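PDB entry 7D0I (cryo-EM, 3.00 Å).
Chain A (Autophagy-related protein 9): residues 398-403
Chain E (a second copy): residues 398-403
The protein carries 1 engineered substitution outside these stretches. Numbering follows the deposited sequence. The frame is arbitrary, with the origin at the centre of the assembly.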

# COMPACT_ATOMS: atom_id res chain seq x y z
N PHE A 398 19.70 26.03 40.16
CA PHE A 398 19.45 26.55 38.83
C PHE A 398 17.99 26.47 38.43
O PHE A 398 17.66 26.79 37.28
CB PHE A 398 20.31 25.81 37.80
CG PHE A 398 21.71 26.30 37.74
CD1 PHE A 398 22.66 25.85 38.63
CD2 PHE A 398 22.08 27.25 36.82
CE1 PHE A 398 23.94 26.31 38.59
CE2 PHE A 398 23.35 27.72 36.77
CZ PHE A 398 24.29 27.25 37.66
N ARG A 399 17.10 26.06 39.33
CA ARG A 399 15.67 26.20 39.13
C ARG A 399 15.04 27.18 40.10
O ARG A 399 13.85 27.49 39.95
CB ARG A 399 14.98 24.84 39.23
CG ARG A 399 15.37 23.88 38.13
CD ARG A 399 14.68 22.55 38.28
NE ARG A 399 14.70 22.07 39.65
CZ ARG A 399 15.77 21.55 40.25
NH1 ARG A 399 15.70 21.14 41.50
NH2 ARG A 399 16.92 21.44 39.59
N ASN A 400 15.78 27.67 41.08
CA ASN A 400 15.33 28.66 42.04
C ASN A 400 15.42 30.05 41.42
O ASN A 400 16.53 30.56 41.22
CB ASN A 400 16.17 28.58 43.31
CG ASN A 400 15.77 29.61 44.34
OD1 ASN A 400 16.08 30.79 44.21
ND2 ASN A 400 15.10 29.16 45.38
N PRO A 401 14.30 30.70 41.12
CA PRO A 401 14.36 31.99 40.40
C PRO A 401 14.96 33.12 41.20
O PRO A 401 15.25 34.17 40.62
CB PRO A 401 12.89 32.28 40.07
CG PRO A 401 12.20 30.97 40.18
CD PRO A 401 12.91 30.24 41.27
N ASN A 402 15.16 32.95 42.51
CA ASN A 402 15.73 34.04 43.30
C ASN A 402 17.25 34.08 43.22
O ASN A 402 17.84 35.14 43.47
CB ASN A 402 15.30 33.91 44.76
CG ASN A 402 13.80 33.96 44.94
OD1 ASN A 402 13.15 32.94 45.15
ND2 ASN A 402 13.24 35.15 44.85
N SER A 403 17.88 32.97 42.89
CA SER A 403 19.33 32.89 42.78
C SER A 403 19.83 33.23 41.38
O SER A 403 21.01 33.02 41.09
CB SER A 403 19.82 31.50 43.18
OG SER A 403 21.13 31.56 43.71
N PHE E 398 3.74 30.32 41.82
CA PHE E 398 3.61 28.87 41.79
C PHE E 398 4.75 28.17 41.07
O PHE E 398 4.70 26.95 40.90
CB PHE E 398 2.27 28.47 41.16
CG PHE E 398 1.12 28.58 42.10
CD1 PHE E 398 0.49 29.78 42.30
CD2 PHE E 398 0.70 27.48 42.81
CE1 PHE E 398 -0.55 29.88 43.17
CE2 PHE E 398 -0.35 27.58 43.68
CZ PHE E 398 -0.97 28.78 43.86
N ARG E 399 5.77 28.91 40.64
CA ARG E 399 7.01 28.31 40.18
C ARG E 399 8.18 28.63 41.09
O ARG E 399 9.26 28.07 40.88
CB ARG E 399 7.32 28.76 38.75
CG ARG E 399 6.32 28.27 37.73
CD ARG E 399 6.65 28.75 36.34
NE ARG E 399 7.02 30.16 36.32
CZ ARG E 399 6.15 31.16 36.43
NH1 ARG E 399 6.58 32.41 36.40
NH2 ARG E 399 4.86 30.91 36.57
N ASN E 400 8.00 29.49 42.08
CA ASN E 400 9.01 29.83 43.07
C ASN E 400 9.05 28.76 44.15
O ASN E 400 8.11 28.66 44.95
CB ASN E 400 8.71 31.20 43.67
CG ASN E 400 9.70 31.60 44.72
OD1 ASN E 400 9.68 31.10 45.85
ND2 ASN E 400 10.58 32.53 44.38
N PRO E 401 10.11 27.95 44.22
CA PRO E 401 10.11 26.83 45.17
C PRO E 401 10.16 27.25 46.63
O PRO E 401 9.96 26.39 47.49
CB PRO E 401 11.38 26.05 44.79
CG PRO E 401 11.70 26.49 43.41
CD PRO E 401 11.29 27.92 43.35
N ASN E 402 10.42 28.51 46.93
CA ASN E 402 10.48 28.93 48.32
C ASN E 402 9.11 29.23 48.90
O ASN E 402 8.94 29.18 50.12
CB ASN E 402 11.37 30.17 48.48
CG ASN E 402 12.79 29.92 48.01
OD1 ASN E 402 13.18 30.34 46.93
ND2 ASN E 402 13.56 29.22 48.83
N SER E 403 8.13 29.54 48.06
CA SER E 403 6.78 29.83 48.50
C SER E 403 5.91 28.59 48.57
O SER E 403 4.69 28.71 48.74
CB SER E 403 6.14 30.86 47.56
OG SER E 403 5.17 31.63 48.25

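How do two identical loops of Autophagy-related protein 9 come together? An exact two-fold axis relates the copies, so every contact made by one chain recurs with the chains exchanged. The touching parts are neither parallel nor antiparallel, their end-to-end directions lying 60° apart. The register places Asn A400 opposite Pro E401 and Pro A401 opposite Asn E400, with the CA atoms of each pair 6.4 Å apart. No backbone-to-backbone hydrogen bond crosses between the stretches; side chains make the link. The contact buries 237 Å² over both sides.

What fills the middle of the contact? The two prolines meet there, CD of Pro A401 lying 3.5 Å from CD of Pro E401. Both rings direct their CA-to-CB bonds toward the other stretch, and the meeting is apolar. Proline nitrogen carries no hydrogen to donate, and neither proline takes part in a hydrogen bond across the stretches; their contribution there is packing. Each ring also reaches the neighbouring backbone: CG of Pro A401 sits 4.2 Å from O of Arg E399, and the same approach occurs from Pro E401 to Arg A399. The arginine side chains themselves stay beyond contact distance of the opposite stretch.

Which polar groups join the chains? Two reciprocal asparagine hydrogen bonds do so. ND2 of Asn A400 donates to OD1 of Asn E402 at 2.7 Å, and ND2 of Asn E400 donates to OD1 of Asn A402, also at 2.7 Å. The bonds are short but bent, with N-H...acceptor angles of 137° and 136°. The pairing matches an amide N-H donor with an amide oxygen, both side chains being neutral. It also brings OD1 of Asn A402 within 3.2 Å of OD1 of Asn E402; these are two acceptors with no hydrogen between them, so their proximity is not a bond, and each oxygen is instead served by the ND2 across from it.

How is the donating asparagine held in place? While ND2 of Asn A400 reaches across, its OD1 accepts from the backbone N of Asn A402 at 2.9 Å and, more weakly, from N of Ser A403 at 3.1 Å. The N of Ser A403 is also 3.2 Å from the backbone O of Asn A400, to which it donates, closing the turn. Chain E repeats this arrangement. Thus OD1 of Asn A400, like OD1 of Asn E400, bonds within its own loop while ND2 bonds to the other copy.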